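Type 3 secretion system regulator YopR (Yersinia pestis, PDB 1Z21) may regulate assembly of the type III secretion injectisome by controlling secretion or polymerisation of the needle subunit YscF, and contributes to pathogenesis. Local coordinates at residues D55-E58 against L59-V62. Numbering follows the deposited sequence.
Sequences DLPE and LRSV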
ATOM      1  N   ASP A  55     -10.635   8.429  -6.959  1.00 16.76           N
ATOM      2  CA  ASP A  55      -9.309   7.873  -6.744  1.00 16.31           C
ATOM      3  C   ASP A  55      -9.228   6.938  -5.543  1.00 16.51           C
ATOM      4  O   ASP A  55      -8.457   5.986  -5.555  1.00 16.72           O
ATOM      5  CB  ASP A  55      -8.280   8.986  -6.554  1.00 15.96           C
ATOM      6  CG  ASP A  55      -8.015   9.778  -7.817  1.00 16.09           C
ATOM      7  OD1 ASP A  55      -8.279   9.273  -8.926  1.00 16.43           O
ATOM      8  OD2 ASP A  55      -7.510  10.918  -7.769  1.00 16.79           O
ATOM      9  N   LEU A  56      -9.975   7.225  -4.489  1.00 16.97           N
ATOM     10  CA  LEU A  56      -9.897   6.390  -3.295  1.00 16.95           C
ATOM     11  C   LEU A  56     -10.456   4.996  -3.531  1.00 16.70           C
ATOM     12  O   LEU A  56      -9.810   4.033  -3.156  1.00 15.96           O
ATOM     13  CB  LEU A  56     -10.520   7.070  -2.078  1.00 17.51           C
ATOM     14  CG  LEU A  56      -9.677   8.243  -1.561  1.00 18.51           C
ATOM     15  CD1 LEU A  56     -10.412   9.026  -0.487  1.00 20.16           C
ATOM     16  CD2 LEU A  56      -8.319   7.769  -1.035  1.00 20.29           C
ATOM     17  N   PRO A  57     -11.638   4.852  -4.137  1.00 16.29           N
ATOM     18  CA  PRO A  57     -12.109   3.523  -4.541  1.00 16.80           C
ATOM     19  C   PRO A  57     -11.122   2.761  -5.415  1.00 17.11           C
ATOM     20  O   PRO A  57     -10.974   1.557  -5.224  1.00 17.63           O
ATOM     21  CB  PRO A  57     -13.395   3.832  -5.305  1.00 16.77           C
ATOM     22  CG  PRO A  57     -13.891   5.048  -4.670  1.00 16.28           C
ATOM     23  CD  PRO A  57     -12.662   5.884  -4.390  1.00 16.58           C
ATOM     24  N   GLU A  58     -10.467   3.443  -6.354  1.00 16.99           N
ATOM     25  CA  GLU A  58      -9.466   2.799  -7.203  1.00 17.87           C
ATOM     26  C   GLU A  58      -8.284   2.327  -6.355  1.00 17.39           C
ATOM     27  O   GLU A  58      -7.814   1.200  -6.501  1.00 17.63           O
ATOM     28  CB  GLU A  58      -8.984   3.768  -8.291  1.00 17.98           C
ATOM     29  CG  GLU A  58     -10.025   3.988  -9.377  1.00 21.73           C
ATOM     30  CD  GLU A  58      -9.625   5.051 -10.396  1.00 25.39           C
ATOM     31  OE1 GLU A  58      -8.511   5.624 -10.296  1.00 29.57           O
ATOM     32  OE2 GLU A  58     -10.440   5.312 -11.318  1.00 28.44           O
ATOM     33  N   LEU A  59      -7.810   3.197  -5.471  1.00 16.98           N
ATOM     34  CA  LEU A  59      -6.692   2.874  -4.584  1.00 17.02           C
ATOM     35  C   LEU A  59      -7.017   1.676  -3.702  1.00 16.64           C
ATOM     36  O   LEU A  59      -6.191   0.768  -3.551  1.00 16.14           O
ATOM     37  CB  LEU A  59      -6.313   4.083  -3.725  1.00 17.10           C
ATOM     38  CG  LEU A  59      -5.221   3.871  -2.668  1.00 18.16           C
ATOM     39  CD1 LEU A  59      -4.225   5.021  -2.678  1.00 20.06           C
ATOM     40  CD2 LEU A  59      -5.828   3.703  -1.292  1.00 19.99           C
ATOM     41  N   ARG A  60      -8.219   1.649  -3.138  1.00 16.33           N
ATOM     42  CA  ARG A  60      -8.627   0.529  -2.278  1.00 16.64           C
ATOM     43  C   ARG A  60      -8.752  -0.764  -3.081  1.00 16.74           C
ATOM     44  O   ARG A  60      -8.413  -1.824  -2.587  1.00 16.08           O
ATOM     45  CB  ARG A  60      -9.910   0.854  -1.534  1.00 16.38           C
ATOM     46  CG  ARG A  60      -9.758   2.069  -0.643  1.00 18.08           C
ATOM     47  CD  ARG A  60     -10.880   2.280   0.325  1.00 21.56           C
ATOM     48  NE  ARG A  60     -12.069   2.819  -0.321  1.00 22.24           N
ATOM     49  CZ  ARG A  60     -12.520   4.070  -0.211  1.00 22.55           C
ATOM     50  NH1 ARG A  60     -11.885   4.995   0.498  1.00 23.22           N
ATOM     51  NH2 ARG A  60     -13.633   4.406  -0.838  1.00 21.66           N
ATOM     52  N   SER A  61      -9.172  -0.650  -4.340  1.00 17.09           N
ATOM     53  CA  SER A  61      -9.278  -1.800  -5.234  1.00 18.02           C
ATOM     54  C   SER A  61      -7.920  -2.457  -5.472  1.00 17.86           C
ATOM     55  O   SER A  61      -7.806  -3.688  -5.460  1.00 17.83           O
ATOM     56  CB  SER A  61      -9.889  -1.384  -6.568  1.00 18.68           C
ATOM     57  OG  SER A  61      -9.927  -2.498  -7.416  1.00 20.77           O
ATOM     58  N   VAL A  62      -6.898  -1.627  -5.670  1.00 17.33           N
ATOM     59  CA  VAL A  62      -5.520  -2.099  -5.778  1.00 17.31           C
ATOM     60  C   VAL A  62      -5.063  -2.781  -4.476  1.00 16.95           C
ATOM     61  O   VAL A  62      -4.517  -3.878  -4.508  1.00 17.03           O
ATOM     62  CB  VAL A  62      -4.537  -0.965  -6.159  1.00 17.44           C
ATOM     63  CG1 VAL A  62      -3.103  -1.499  -6.199  1.00 17.47           C
ATOM     64  CG2 VAL A  62      -4.906  -0.350  -7.514  1.00 18.22           C
TER
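Arg60 reaches back over the preceding turn of its own helix and lays its guanidinium group against Leu56 and Pro57. Arg60 CG, anti to the carbonyl carbon (chi1 -60°), sits 3.2 Å from Leu56 O, and a bend at chi3 (-76°) turns the rest of the chain toward the N-terminal end of the helix. One face of the guanidinium then rests over Leu56 O and Pro57 N, both displaced toward its rim. Arg60 NH1 approaches Leu56 CB to 3.6 Å. Arg60 NH2 lies 3.9 Å from Pro57 CG, where the arginine crosses the proline ring at a slant. Arg60 NH1 also forms a salt bridge to Glu103 of helix 94-107, which is consistent with the direction the side chain takes and ties the two helices together.

The residues belong to helix 52-66, one of five helices in the YopR core domain, whose fold resembles one domain of the secretion regulator YopN. Four successive i to i+4 bonds run through this part, the first from Leu59 N to Asp55 O (2.9 Å), the last from Val62 N to Glu58 O (3.1 Å). Pro57 brings no N-H, so the helix is kinked there, yet Pro57 O still accepts from Ser61 N at 3.0 Å.

The inward side is buried: Leu56 and Leu59 pack against helix 94-107, Val62 against Ala38 of helix 25-43, and Asp55 OD2 is held by Tyr95 OH and Val51 N. On the solvent side, Pro57 and Ser61 are exposed, and Ser61 CB lies 3.3 Å from Glu58 O. Glu58 is partly exposed: its chain runs extended beyond CG and touches Arg42 and Phe43 of helix 25-43.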